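Local coordinates for conserved hypothetical protein (Archaeoglobus fulgidus, PDB 1I0R) that reduces siderophore-bound ferric iron to ferrous iron with NADH or NADPH as electron donor, working as a flavin-binding homodimer, at residues Leu46-Asp51 / Glu120-Thr125; Val16-Asn21 / His53-Glu58; Asp91-Lys96 / Val105-Val110; Gly26-Thr31 / Glu74-Phe79; Lys38-Ala43 / Gly131-Ala136. All blocks are in the same frame, centred on the assembly; numbering follows the deposited sequence.

How the contacts relate
All five contacts lie on or against a six-stranded antiparallel barrel, yet their chemistry follows their depth. Contact 4 is the buried one: isoleucines and a phenylalanine pack helix 73-78 against strand 23-37, and backbone polar contacts are few. Contact 1 lies on the surface and is almost wholly polar, with a salt bridge and carbonyl acceptors. Contacts 2, 3 and 5 are partly buried. Contacts 1 and 5 share strand 40-47, the first at its flavin-binding end and the second near its start, and both touch the second subunit. Contact 2 sets small side chains between strand and helix, contact 3 joins loop and short strand through backbone bonds and a glutamine, and contact 5 is sheet pairing.

Contact 1. Residues Leu46-Asp51 / Glu120-Thr125; sequences LNKEND and ECDVGT
The FMN-binding loop that follows strand 40-47 meets the turn between strands 109-122 and 126-138 chiefly through K48, which is held to T125, G124 and D122. K48 N gives a nearly straight bond to T125 O, 3.1 Å long with an angle of 174° at the hydrogen. The side chain of K48 is extended beyond CG, and this length takes NZ from the backbone past T125 O to G124 O and D122. NZ bonds to G124 O at 2.8 Å, and it forms a salt bridge with D122 OD2, also 2.8 Å, which it meets on the syn side. K48 NZ makes a weak second bond to D122 OD1, at 3.0 Å. That same D122 OD1 accepts from G124 N at 3.0 Å in an Asx turn, which fixes the carboxylate; the positive phi of G124 (102°) explains the glycine there. N47 makes the matching Asx turn on the other side: its OD1 takes E49 N at 2.7 Å, in the carbonyl plane, within the type I turn N47-N50. A water donates to both N47 OD1 and T125 O. The lysine charge is thus probably balanced by D122 at the surface, and the polar bonds tie the flavin loop to the chain just before H126, an NADP(+)-binding residue.

Contact 2. Residues Val16-Asn21 / His53-Glu58; sequences VTSESN and HNAVKE
Two flat groups meet at the outer end of this contact, the amide of N21 and the carboxylate of E58, and they do not stack: their planes are 62° apart and the side chains cross at about a right angle. S20 OG lies above the carboxylate plane, 3.3 Å from E58 CD. On the far side of the helix the H53 ring has N54 CG at its edge, in plane, and meets the ring of F129. The fold here is the flavin reductase barrel, with helix 51-59 laid over strand 14-20; the two short axes come within 6.8 Å and cross at 63°. So close an approach calls for small residues. A55 aims its methyl at the strand, where it fits between S18 and S20, and A55 CB is 3.8 Å from the CB of each serine. V56 comes alongside: CG2, placed beside its own backbone N, touches S18 CB at 3.6 Å. The buried S18 hydroxyl is bonded outside the two segments, to A61 O and S59 OG, the latter also bonded to A55 O. L46 and F129 cover V56 from the barrel side. E58, which is exposed, suits its helix position, and its chain is extended beyond CG. At its tip E58 OE1 stands 3.6 Å from N21 OD1.

Contact 3. Residues Asp91-Lys96 / Val105-Val110; sequences DGVEYK and VTQHAV
V93 and V105 form the apolar half of the tight part of this contact, their side chains crossing at about a right angle with the two CG1 atoms 3.7 Å apart. Both are compact apolar groups in a buried place. The polar half is just as close. Y95 and V105 are an antiparallel non-hydrogen-bonded pair, and E94 O accepts two donors from the same face of its carbonyl plane, T106 N at 3.0 Å and Q107 N at 3.3 Å. Q107 returns the grip, for its CG is anti to the backbone N (chi1 -158°) and the extended chain carries OE1 to E94 N, at 2.9 Å and in the plane of the amide carbonyl. Looser is the solvent side, limited to the exposed carboxylate end of E94, which reaches toward T106 although the position of T106 OG1 is uncertain, and to K96, which approaches T106 only distantly and sends NZ to E137 in a salt bridge. T106 to A109 make a type II turn leading into strand 109-122. Around this turn V93 and Q107 pack on F75 of helix 73-78, while V105 lies on I15 and T17 of strand 14-20, so the contact joins the small two-stranded sheet to helix and barrel.

Contact 4. Residues Gly26-Thr31 / Glu74-Phe79; sequences GQIANT and EFIGRF
Polar contacts between I28, Q27 and F79 centre on one carbonyl. I28 N gives a hydrogen bond of 3.1 Å to F79 O, arriving from above the carbonyl plane, and Q27 CA adds a CH...O contact to the same oxygen at 3.4 Å. Q27 also steadies its own stretch, as NE2 bonds to I28 O while OE1 takes ND2 of N50. Residues 27 to 31 are an FMN-binding segment of the flavin reductase barrel, and helix 73-78 lies against the strand that carries them. Apolar contacts involve the CG1-CD1 arm of I28: CG1 is 3.8 Å from I76 CG2 and equally far from F79 CB, and CD1 follows it. I28 crosses both side chains at about a right angle, and the length of this arm lets one isoleucine touch both I76 CG2 and F79 CB. I76 reaches on to Y150, an NADP(+)-binding residue. The aromatic ring of F79 has G26 O at its edge, in plane, where a glycine suits because a CB would come tight against F79 CE2; F79 CE1 in turn lies over one face of F75, offset toward the rim, 4.2 Å above its plane.

Contact 5. Residues Lys38-Ala43 / Gly131-Ala136; sequences KPVQIA and GEAVDA
V40 O is gripped by two donors, A133 N at 3.0 Å and a water at 2.9 Å, with E132 CA also near it in a CH...O contact. The same water donates to A133 O, so it bridges the two strands at the point where they begin to part. Further along, the pairing is closed by a reciprocal pair: I42 N bonds to G131 O at 2.8 Å, and G131 N bonds to I42 O at 2.7 Å. I42 and G131 are therefore a hydrogen-bonded antiparallel pair, whereas Q41 and E132 are a non-hydrogen-bonded one, beside which Q41 CA makes a short CH...O approach to G131 O. Side chains divide by face. Q41 and E132 lie on the face that also holds V118, with E132 CG anti to its backbone N (chi1 -171°). The chain then extends, and CD comes 4.0 Å from P39 CG, crossing the proline at about a right angle; a charged tip suits this partly exposed edge. I42 lies on the other face. The small methyl of A133 lets V40 CG1 come within 3.8 Å of A133 CB, and this apolar patch, with I42, packs on F6 of the second subunit. The short strand axes cross at 119°, a strong splay for antiparallel neighbours. On its other side, toward strand 109-122, strand 126-138 forms a classic bulge, V134 and D135 both facing E114. The pairing is one seam of the six-stranded antiparallel barrel of the flavin reductase family.

Contact 1. Residues Leu46-Asp51 / Glu120-Thr125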
# COMPACT_ATOMS: atom_id res chain seq x y z
N LEU B 46 10.64 -5.35 -2.57
CA LEU B 46 11.02 -6.58 -3.28
C LEU B 46 11.85 -7.52 -2.42
O LEU B 46 12.72 -7.08 -1.67
CB LEU B 46 11.85 -6.21 -4.51
CG LEU B 46 11.19 -5.15 -5.40
CD1 LEU B 46 12.15 -4.68 -6.52
CD2 LEU B 46 9.93 -5.76 -6.00
N ASN B 47 11.59 -8.82 -2.58
CA ASN B 47 12.32 -9.85 -1.84
C ASN B 47 13.76 -9.96 -2.36
O ASN B 47 13.99 -9.99 -3.57
CB ASN B 47 11.60 -11.18 -1.99
CG ASN B 47 12.22 -12.27 -1.15
OD1 ASN B 47 13.41 -12.60 -1.30
ND2 ASN B 47 11.44 -12.83 -0.23
N LYS B 48 14.71 -10.02 -1.43
CA LYS B 48 16.14 -10.06 -1.78
C LYS B 48 16.57 -11.23 -2.64
O LYS B 48 17.62 -11.17 -3.29
CB LYS B 48 16.99 -10.04 -0.51
CG LYS B 48 17.03 -8.67 0.15
CD LYS B 48 17.86 -8.71 1.42
CE LYS B 48 17.90 -7.34 2.05
NZ LYS B 48 18.74 -7.29 3.29
N GLU B 49 15.76 -12.28 -2.67
CA GLU B 49 16.09 -13.46 -3.46
C GLU B 49 15.68 -13.36 -4.94
O GLU B 49 16.09 -14.19 -5.75
CB GLU B 49 15.44 -14.70 -2.84
CG GLU B 49 15.87 -14.94 -1.40
CD GLU B 49 15.24 -16.17 -0.78
OE1 GLU B 49 13.99 -16.25 -0.75
OE2 GLU B 49 16.00 -17.05 -0.31
N ASN B 50 14.91 -12.33 -5.28
CA ASN B 50 14.43 -12.15 -6.66
C ASN B 50 15.40 -11.44 -7.61
O ASN B 50 16.13 -10.54 -7.21
CB ASN B 50 13.11 -11.37 -6.67
CG ASN B 50 12.07 -11.96 -5.74
OD1 ASN B 50 12.19 -13.10 -5.29
ND2 ASN B 50 11.03 -11.19 -5.47
N ASP B 51 15.40 -11.84 -8.88
CA ASP B 51 16.28 -11.19 -9.83
C ASP B 51 15.93 -9.72 -10.05
O ASP B 51 16.83 -8.90 -10.27
CB ASP B 51 16.25 -11.92 -11.18
CG ASP B 51 16.81 -13.33 -11.10
OD1 ASP B 51 17.84 -13.53 -10.41
OD2 ASP B 51 16.23 -14.24 -11.73
N GLU B 120 17.12 3.58 -0.36
CA GLU B 120 16.84 2.17 -0.12
C GLU B 120 16.68 1.98 1.37
O GLU B 120 17.48 2.47 2.16
CB GLU B 120 17.98 1.29 -0.63
CG GLU B 120 18.08 1.20 -2.14
CD GLU B 120 19.24 0.31 -2.58
OE1 GLU B 120 19.84 -0.36 -1.71
OE2 GLU B 120 19.54 0.27 -3.80
N CYS B 121 15.62 1.28 1.75
CA CYS B 121 15.29 1.00 3.14
C CYS B 121 15.38 -0.51 3.30
O CYS B 121 14.50 -1.24 2.88
CB CYS B 121 13.87 1.50 3.40
SG CYS B 121 13.27 1.29 5.08
N ASP B 122 16.46 -0.99 3.91
CA ASP B 122 16.64 -2.42 4.11
C ASP B 122 15.80 -2.91 5.28
O ASP B 122 16.00 -2.46 6.41
CB ASP B 122 18.11 -2.72 4.36
CG ASP B 122 18.41 -4.20 4.31
OD1 ASP B 122 17.80 -5.00 5.06
OD2 ASP B 122 19.29 -4.58 3.50
N VAL B 123 14.86 -3.83 5.03
CA VAL B 123 14.02 -4.34 6.11
C VAL B 123 14.18 -5.83 6.40
O VAL B 123 13.26 -6.49 6.88
CB VAL B 123 12.53 -3.99 5.87
CG1 VAL B 123 12.36 -2.46 5.91
CG2 VAL B 123 12.05 -4.55 4.53
N GLY B 124 15.38 -6.34 6.12
CA GLY B 124 15.69 -7.73 6.41
C GLY B 124 15.64 -8.65 5.20
O GLY B 124 16.59 -8.74 4.41
N THR B 125 14.52 -9.33 5.06
CA THR B 125 14.33 -10.25 3.95
C THR B 125 14.03 -9.55 2.63
O THR B 125 14.11 -10.16 1.57
CB THR B 125 13.18 -11.20 4.24
OG1 THR B 125 12.01 -10.44 4.58
CG2 THR B 125 13.50 -12.07 5.44
O HOH W 1 14.88 -12.85 1.21

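Contact 2. Residues Val16-Asn21 / His53-Glu58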
# COMPACT_ATOMS: atom_id res chain seq x y z
N VAL B 16 6.52 -5.16 -11.63
CA VAL B 16 7.62 -4.22 -11.34
C VAL B 16 8.77 -4.65 -12.25
O VAL B 16 9.16 -5.83 -12.26
CB VAL B 16 8.06 -4.28 -9.85
CG1 VAL B 16 9.27 -3.37 -9.61
CG2 VAL B 16 6.88 -3.82 -8.95
N THR B 17 9.31 -3.70 -13.02
CA THR B 17 10.37 -4.02 -13.98
C THR B 17 11.67 -3.25 -13.79
O THR B 17 11.70 -2.19 -13.16
CB THR B 17 9.87 -3.75 -15.42
OG1 THR B 17 9.41 -2.40 -15.52
CG2 THR B 17 8.74 -4.70 -15.79
N SER B 18 12.76 -3.79 -14.34
CA SER B 18 14.04 -3.11 -14.26
C SER B 18 14.91 -3.74 -15.32
O SER B 18 14.44 -4.59 -16.07
CB SER B 18 14.68 -3.28 -12.88
OG SER B 18 15.75 -2.37 -12.73
N GLU B 19 16.16 -3.31 -15.41
CA GLU B 19 17.07 -3.86 -16.41
C GLU B 19 18.46 -3.79 -15.84
O GLU B 19 18.86 -2.77 -15.28
CB GLU B 19 16.99 -3.06 -17.71
CG GLU B 19 18.10 -3.35 -18.74
CD GLU B 19 19.46 -2.82 -18.29
OE1 GLU B 19 19.50 -1.82 -17.52
OE2 GLU B 19 20.49 -3.38 -18.73
N SER B 20 19.21 -4.88 -15.98
CA SER B 20 20.56 -4.89 -15.47
C SER B 20 21.45 -5.71 -16.39
O SER B 20 21.06 -6.79 -16.82
CB SER B 20 20.58 -5.47 -14.06
OG SER B 20 21.82 -5.22 -13.43
N ASN B 21 22.63 -5.19 -16.70
CA ASN B 21 23.56 -5.94 -17.55
C ASN B 21 22.89 -6.32 -18.87
O ASN B 21 22.99 -7.48 -19.31
CB ASN B 21 24.02 -7.20 -16.81
CG ASN B 21 24.73 -6.88 -15.51
OD1 ASN B 21 24.67 -7.65 -14.54
ND2 ASN B 21 25.43 -5.75 -15.48
N HIS B 53 14.83 -7.70 -7.80
CA HIS B 53 15.40 -6.96 -6.68
C HIS B 53 16.85 -6.57 -7.03
O HIS B 53 17.25 -5.41 -6.90
CB HIS B 53 15.40 -7.84 -5.40
CG HIS B 53 16.31 -7.34 -4.32
ND1 HIS B 53 15.87 -6.54 -3.28
CD2 HIS B 53 17.64 -7.48 -4.14
CE1 HIS B 53 16.90 -6.20 -2.52
NE2 HIS B 53 17.99 -6.76 -3.03
N ASN B 54 17.63 -7.54 -7.48
CA ASN B 54 19.01 -7.26 -7.80
C ASN B 54 19.17 -6.31 -8.97
O ASN B 54 20.11 -5.51 -8.97
CB ASN B 54 19.77 -8.57 -8.04
CG ASN B 54 19.67 -9.53 -6.86
OD1 ASN B 54 19.62 -9.10 -5.70
ND2 ASN B 54 19.65 -10.83 -7.14
N ALA B 55 18.26 -6.36 -9.94
CA ALA B 55 18.33 -5.45 -11.10
C ALA B 55 18.07 -4.02 -10.65
O ALA B 55 18.71 -3.08 -11.11
CB ALA B 55 17.31 -5.87 -12.17
N VAL B 56 17.12 -3.85 -9.73
CA VAL B 56 16.83 -2.52 -9.25
C VAL B 56 18.01 -2.05 -8.42
O VAL B 56 18.41 -0.90 -8.48
CB VAL B 56 15.54 -2.48 -8.41
CG1 VAL B 56 15.31 -1.07 -7.85
CG2 VAL B 56 14.37 -2.88 -9.27
N LYS B 57 18.59 -2.95 -7.63
CA LYS B 57 19.72 -2.57 -6.80
C LYS B 57 20.90 -2.06 -7.64
O LYS B 57 21.53 -1.07 -7.29
CB LYS B 57 20.16 -3.75 -5.92
CG LYS B 57 21.17 -3.32 -4.86
CD LYS B 57 21.44 -4.41 -3.83
CE LYS B 57 22.21 -3.83 -2.63
NZ LYS B 57 21.47 -2.71 -1.94
N GLU B 58 21.16 -2.73 -8.75
CA GLU B 58 22.27 -2.35 -9.63
C GLU B 58 22.01 -1.14 -10.53
O GLU B 58 22.85 -0.24 -10.63
CB GLU B 58 22.66 -3.54 -10.50
CG GLU B 58 23.13 -4.75 -9.72
CD GLU B 58 23.41 -5.94 -10.61
OE1 GLU B 58 24.34 -5.85 -11.44
OE2 GLU B 58 22.68 -6.96 -10.50

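Contact 3. Residues Asp91-Lys96 / Val105-Val110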
# COMPACT_ATOMS: atom_id res chain seq x y z
N ASP B 91 8.89 -12.38 -24.30
CA ASP B 91 8.54 -12.76 -25.68
C ASP B 91 7.05 -12.58 -25.96
O ASP B 91 6.21 -13.21 -25.33
CB ASP B 91 8.97 -14.20 -25.98
CG ASP B 91 8.58 -14.66 -27.39
OD1 ASP B 91 8.81 -13.90 -28.36
OD2 ASP B 91 8.05 -15.79 -27.53
N GLY B 92 6.73 -11.70 -26.90
CA GLY B 92 5.34 -11.48 -27.23
C GLY B 92 4.60 -10.49 -26.34
O GLY B 92 3.39 -10.34 -26.45
N VAL B 93 5.33 -9.82 -25.45
CA VAL B 93 4.69 -8.84 -24.56
C VAL B 93 4.89 -7.43 -25.09
O VAL B 93 5.98 -7.08 -25.55
CB VAL B 93 5.27 -8.93 -23.14
CG1 VAL B 93 4.66 -7.83 -22.26
CG2 VAL B 93 4.98 -10.30 -22.54
N GLU B 94 3.84 -6.62 -25.05
CA GLU B 94 3.94 -5.24 -25.51
C GLU B 94 4.59 -4.38 -24.44
O GLU B 94 4.10 -4.31 -23.31
CB GLU B 94 2.56 -4.68 -25.84
CG GLU B 94 2.57 -3.16 -26.00
CD GLU B 94 1.19 -2.55 -26.23
OE1 GLU B 94 0.80 -2.42 -27.41
OE2 GLU B 94 0.50 -2.22 -25.23
N TYR B 95 5.67 -3.70 -24.80
CA TYR B 95 6.39 -2.82 -23.87
C TYR B 95 7.20 -1.79 -24.64
O TYR B 95 7.32 -1.87 -25.87
CB TYR B 95 7.32 -3.64 -22.96
CG TYR B 95 8.61 -4.12 -23.62
CD1 TYR B 95 9.76 -3.35 -23.59
CD2 TYR B 95 8.65 -5.35 -24.30
CE1 TYR B 95 10.94 -3.77 -24.20
CE2 TYR B 95 9.84 -5.78 -24.93
CZ TYR B 95 10.97 -4.98 -24.87
OH TYR B 95 12.13 -5.37 -25.50
N LYS B 96 7.76 -0.83 -23.92
CA LYS B 96 8.59 0.20 -24.52
C LYS B 96 9.69 0.51 -23.52
O LYS B 96 9.63 0.07 -22.36
CB LYS B 96 7.76 1.46 -24.83
CG LYS B 96 7.14 2.12 -23.61
CD LYS B 96 6.23 3.25 -24.03
CE LYS B 96 5.72 4.03 -22.84
NZ LYS B 96 4.80 5.13 -23.28
N VAL B 105 6.17 -2.19 -19.26
CA VAL B 105 5.18 -3.09 -19.85
C VAL B 105 3.82 -2.42 -19.95
O VAL B 105 3.22 -2.03 -18.94
CB VAL B 105 5.04 -4.40 -19.02
CG1 VAL B 105 3.95 -5.28 -19.61
CG2 VAL B 105 6.36 -5.15 -19.02
N THR B 106 3.32 -2.28 -21.18
CA THR B 106 2.04 -1.62 -21.41
C THR B 106 0.89 -2.58 -21.60
O THR B 106 -0.28 -2.19 -21.46
CB THR B 106 2.12 -0.68 -22.63
OG1 THR B 106 2.64 -1.42 -23.74
CG2 THR B 106 3.06 0.49 -22.35
N GLN B 107 1.21 -3.83 -21.89
CA GLN B 107 0.15 -4.83 -22.09
C GLN B 107 -0.62 -5.07 -20.79
O GLN B 107 -0.02 -5.32 -19.75
CB GLN B 107 0.74 -6.14 -22.58
CG GLN B 107 -0.30 -7.01 -23.29
CD GLN B 107 0.33 -8.25 -23.92
OE1 GLN B 107 1.50 -8.24 -24.28
NE2 GLN B 107 -0.46 -9.31 -24.04
N HIS B 108 -1.94 -5.00 -20.89
CA HIS B 108 -2.85 -5.20 -19.76
C HIS B 108 -2.66 -4.18 -18.64
O HIS B 108 -3.09 -4.42 -17.51
CB HIS B 108 -2.70 -6.61 -19.19
CG HIS B 108 -3.04 -7.68 -20.18
ND1 HIS B 108 -4.29 -7.78 -20.76
CD2 HIS B 108 -2.28 -8.64 -20.75
CE1 HIS B 108 -4.28 -8.76 -21.65
NE2 HIS B 108 -3.08 -9.30 -21.66
N ALA B 109 -2.06 -3.05 -18.96
CA ALA B 109 -1.81 -2.02 -17.96
C ALA B 109 -2.73 -0.83 -18.07
O ALA B 109 -2.92 -0.27 -19.16
CB ALA B 109 -0.36 -1.56 -18.04
N VAL B 110 -3.30 -0.43 -16.94
CA VAL B 110 -4.19 0.72 -16.91
C VAL B 110 -3.29 1.97 -16.89
O VAL B 110 -3.67 3.03 -17.40
CB VAL B 110 -5.10 0.68 -15.66
CG1 VAL B 110 -5.98 1.94 -15.59
CG2 VAL B 110 -5.96 -0.59 -15.68

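Contact 4. Residues Gly26-Thr31 / Glu74-Phe79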
# COMPACT_ATOMS: atom_id res chain seq x y z
N GLY B 26 11.51 -8.59 -14.52
CA GLY B 26 10.19 -8.16 -14.10
C GLY B 26 9.59 -9.19 -13.16
O GLY B 26 9.88 -10.37 -13.27
N GLN B 27 8.76 -8.74 -12.22
CA GLN B 27 8.11 -9.66 -11.30
C GLN B 27 6.76 -9.09 -10.90
O GLN B 27 6.53 -7.88 -10.98
CB GLN B 27 8.94 -9.85 -10.03
CG GLN B 27 8.97 -8.62 -9.14
CD GLN B 27 9.45 -8.90 -7.71
OE1 GLN B 27 10.65 -8.90 -7.44
NE2 GLN B 27 8.50 -9.13 -6.80
N ILE B 28 5.84 -9.97 -10.52
CA ILE B 28 4.54 -9.50 -10.03
C ILE B 28 4.79 -9.06 -8.60
O ILE B 28 5.59 -9.66 -7.87
CB ILE B 28 3.50 -10.64 -10.01
CG1 ILE B 28 3.10 -11.02 -11.45
CG2 ILE B 28 2.25 -10.20 -9.24
CD1 ILE B 28 2.58 -9.85 -12.28
N ALA B 29 4.11 -8.01 -8.17
CA ALA B 29 4.26 -7.51 -6.81
C ALA B 29 2.93 -6.92 -6.37
O ALA B 29 2.16 -6.43 -7.20
CB ALA B 29 5.34 -6.42 -6.76
N ASN B 30 2.66 -6.95 -5.06
CA ASN B 30 1.44 -6.30 -4.59
C ASN B 30 1.82 -5.09 -3.71
O ASN B 30 0.98 -4.22 -3.45
CB ASN B 30 0.53 -7.30 -3.83
CG ASN B 30 1.09 -7.74 -2.49
OD1 ASN B 30 2.29 -7.66 -2.24
ND2 ASN B 30 0.21 -8.22 -1.61
N THR B 31 3.10 -4.98 -3.35
CA THR B 31 3.51 -3.90 -2.44
C THR B 31 4.15 -2.72 -3.13
O THR B 31 5.39 -2.59 -3.20
CB THR B 31 4.41 -4.49 -1.33
OG1 THR B 31 3.70 -5.56 -0.68
CG2 THR B 31 4.75 -3.44 -0.27
N GLU B 74 -2.71 -16.32 -17.04
CA GLU B 74 -1.50 -16.81 -17.69
C GLU B 74 -0.46 -15.70 -17.82
O GLU B 74 0.74 -15.94 -17.67
CB GLU B 74 -1.82 -17.39 -19.08
CG GLU B 74 -2.83 -16.59 -19.89
CD GLU B 74 -4.27 -17.10 -19.74
OE1 GLU B 74 -4.75 -17.23 -18.59
OE2 GLU B 74 -4.91 -17.38 -20.78
N PHE B 75 -0.93 -14.49 -18.08
CA PHE B 75 -0.04 -13.34 -18.22
C PHE B 75 0.60 -13.05 -16.87
O PHE B 75 1.80 -12.81 -16.78
CB PHE B 75 -0.86 -12.13 -18.71
CG PHE B 75 -0.02 -10.92 -19.02
CD1 PHE B 75 0.66 -10.81 -20.24
CD2 PHE B 75 0.05 -9.86 -18.12
CE1 PHE B 75 1.39 -9.67 -20.55
CE2 PHE B 75 0.79 -8.71 -18.42
CZ PHE B 75 1.46 -8.61 -19.64
N ILE B 76 -0.20 -13.08 -15.81
CA ILE B 76 0.33 -12.85 -14.48
C ILE B 76 1.33 -13.96 -14.19
O ILE B 76 2.38 -13.73 -13.58
CB ILE B 76 -0.81 -12.84 -13.44
CG1 ILE B 76 -1.78 -11.71 -13.78
CG2 ILE B 76 -0.25 -12.66 -12.03
CD1 ILE B 76 -3.07 -11.67 -12.96
N GLY B 77 1.03 -15.16 -14.67
CA GLY B 77 1.91 -16.29 -14.45
C GLY B 77 3.30 -16.13 -15.06
O GLY B 77 4.29 -16.59 -14.47
N ARG B 78 3.39 -15.47 -16.21
CA ARG B 78 4.67 -15.25 -16.87
C ARG B 78 5.65 -14.51 -15.97
O ARG B 78 6.85 -14.78 -15.98
CB ARG B 78 4.50 -14.41 -18.14
CG ARG B 78 3.57 -15.00 -19.16
CD ARG B 78 3.46 -14.09 -20.37
NE ARG B 78 4.76 -13.92 -21.01
CZ ARG B 78 4.92 -13.80 -22.32
NH1 ARG B 78 3.87 -13.83 -23.14
NH2 ARG B 78 6.14 -13.67 -22.83
N PHE B 79 5.13 -13.55 -15.21
CA PHE B 79 5.99 -12.78 -14.34
C PHE B 79 6.09 -13.29 -12.91
O PHE B 79 6.57 -12.58 -12.03
CB PHE B 79 5.56 -11.32 -14.35
CG PHE B 79 5.78 -10.64 -15.67
CD1 PHE B 79 4.78 -10.62 -16.64
CD2 PHE B 79 7.00 -10.04 -15.96
CE1 PHE B 79 5.00 -10.01 -17.88
CE2 PHE B 79 7.23 -9.43 -17.20
CZ PHE B 79 6.23 -9.42 -18.16

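Contact 5. Residues Lys38-Ala43 / Gly131-Ala136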
# COMPACT_ATOMS: atom_id res chain seq x y z
N LYS B 38 5.30 15.72 -2.94
CA LYS B 38 6.24 16.82 -3.20
C LYS B 38 7.68 16.45 -2.88
O LYS B 38 8.16 16.67 -1.76
CB LYS B 38 5.86 18.06 -2.38
CG LYS B 38 4.55 18.71 -2.82
CD LYS B 38 4.27 20.02 -2.06
CE LYS B 38 3.01 20.71 -2.61
NZ LYS B 38 2.65 21.98 -1.88
N PRO B 39 8.40 15.84 -3.82
CA PRO B 39 7.98 15.46 -5.17
C PRO B 39 7.29 14.09 -5.10
O PRO B 39 7.26 13.46 -4.05
CB PRO B 39 9.30 15.39 -5.92
CG PRO B 39 10.21 14.80 -4.89
CD PRO B 39 9.83 15.53 -3.62
N VAL B 40 6.74 13.63 -6.21
CA VAL B 40 6.10 12.34 -6.18
C VAL B 40 7.14 11.22 -6.04
O VAL B 40 8.08 11.11 -6.85
CB VAL B 40 5.28 12.09 -7.45
CG1 VAL B 40 4.78 10.63 -7.47
CG2 VAL B 40 4.08 13.04 -7.49
N GLN B 41 7.00 10.43 -4.97
CA GLN B 41 7.86 9.28 -4.72
C GLN B 41 7.01 8.03 -4.57
O GLN B 41 5.93 8.04 -3.95
CB GLN B 41 8.72 9.49 -3.47
CG GLN B 41 9.66 10.64 -3.64
CD GLN B 41 10.49 10.90 -2.40
OE1 GLN B 41 9.95 11.29 -1.35
NE2 GLN B 41 11.79 10.71 -2.51
N ILE B 42 7.50 6.94 -5.16
CA ILE B 42 6.81 5.64 -5.15
C ILE B 42 7.71 4.60 -4.52
O ILE B 42 8.91 4.55 -4.81
CB ILE B 42 6.51 5.15 -6.60
CG1 ILE B 42 5.74 6.22 -7.37
CG2 ILE B 42 5.72 3.83 -6.56
CD1 ILE B 42 4.46 6.71 -6.69
N ALA B 43 7.15 3.77 -3.66
CA ALA B 43 7.92 2.71 -3.02
C ALA B 43 7.51 1.34 -3.56
O ALA B 43 6.34 1.10 -3.86
CB ALA B 43 7.68 2.73 -1.51
N GLY B 131 11.50 5.41 -5.01
CA GLY B 131 11.85 6.04 -6.27
C GLY B 131 11.15 7.35 -6.53
O GLY B 131 9.98 7.55 -6.18
N GLU B 132 11.85 8.28 -7.17
CA GLU B 132 11.23 9.54 -7.52
C GLU B 132 10.63 9.31 -8.91
O GLU B 132 11.32 8.86 -9.81
CB GLU B 132 12.29 10.65 -7.57
CG GLU B 132 11.67 12.02 -7.71
CD GLU B 132 12.69 13.15 -7.59
OE1 GLU B 132 13.51 13.16 -6.64
OE2 GLU B 132 12.64 14.06 -8.46
N ALA B 133 9.34 9.58 -9.07
CA ALA B 133 8.68 9.37 -10.37
C ALA B 133 9.22 10.34 -11.41
O ALA B 133 9.30 11.55 -11.18
CB ALA B 133 7.16 9.55 -10.22
N VAL B 134 9.61 9.80 -12.57
CA VAL B 134 10.13 10.66 -13.64
C VAL B 134 9.20 10.72 -14.85
O VAL B 134 9.35 11.59 -15.70
CB VAL B 134 11.55 10.25 -14.06
CG1 VAL B 134 12.52 10.53 -12.91
CG2 VAL B 134 11.60 8.77 -14.44
N ASP B 135 8.27 9.77 -14.95
CA ASP B 135 7.24 9.78 -15.99
C ASP B 135 6.10 8.90 -15.51
O ASP B 135 6.29 8.05 -14.63
CB ASP B 135 7.74 9.24 -17.34
CG ASP B 135 6.83 9.66 -18.51
OD1 ASP B 135 7.01 9.13 -19.63
OD2 ASP B 135 5.94 10.53 -18.32
N ALA B 136 4.92 9.12 -16.06
CA ALA B 136 3.76 8.33 -15.68
C ALA B 136 2.67 8.64 -16.69
O ALA B 136 2.52 9.79 -17.11
CB ALA B 136 3.31 8.71 -14.27
O HOH W 2 8.64 13.01 -8.90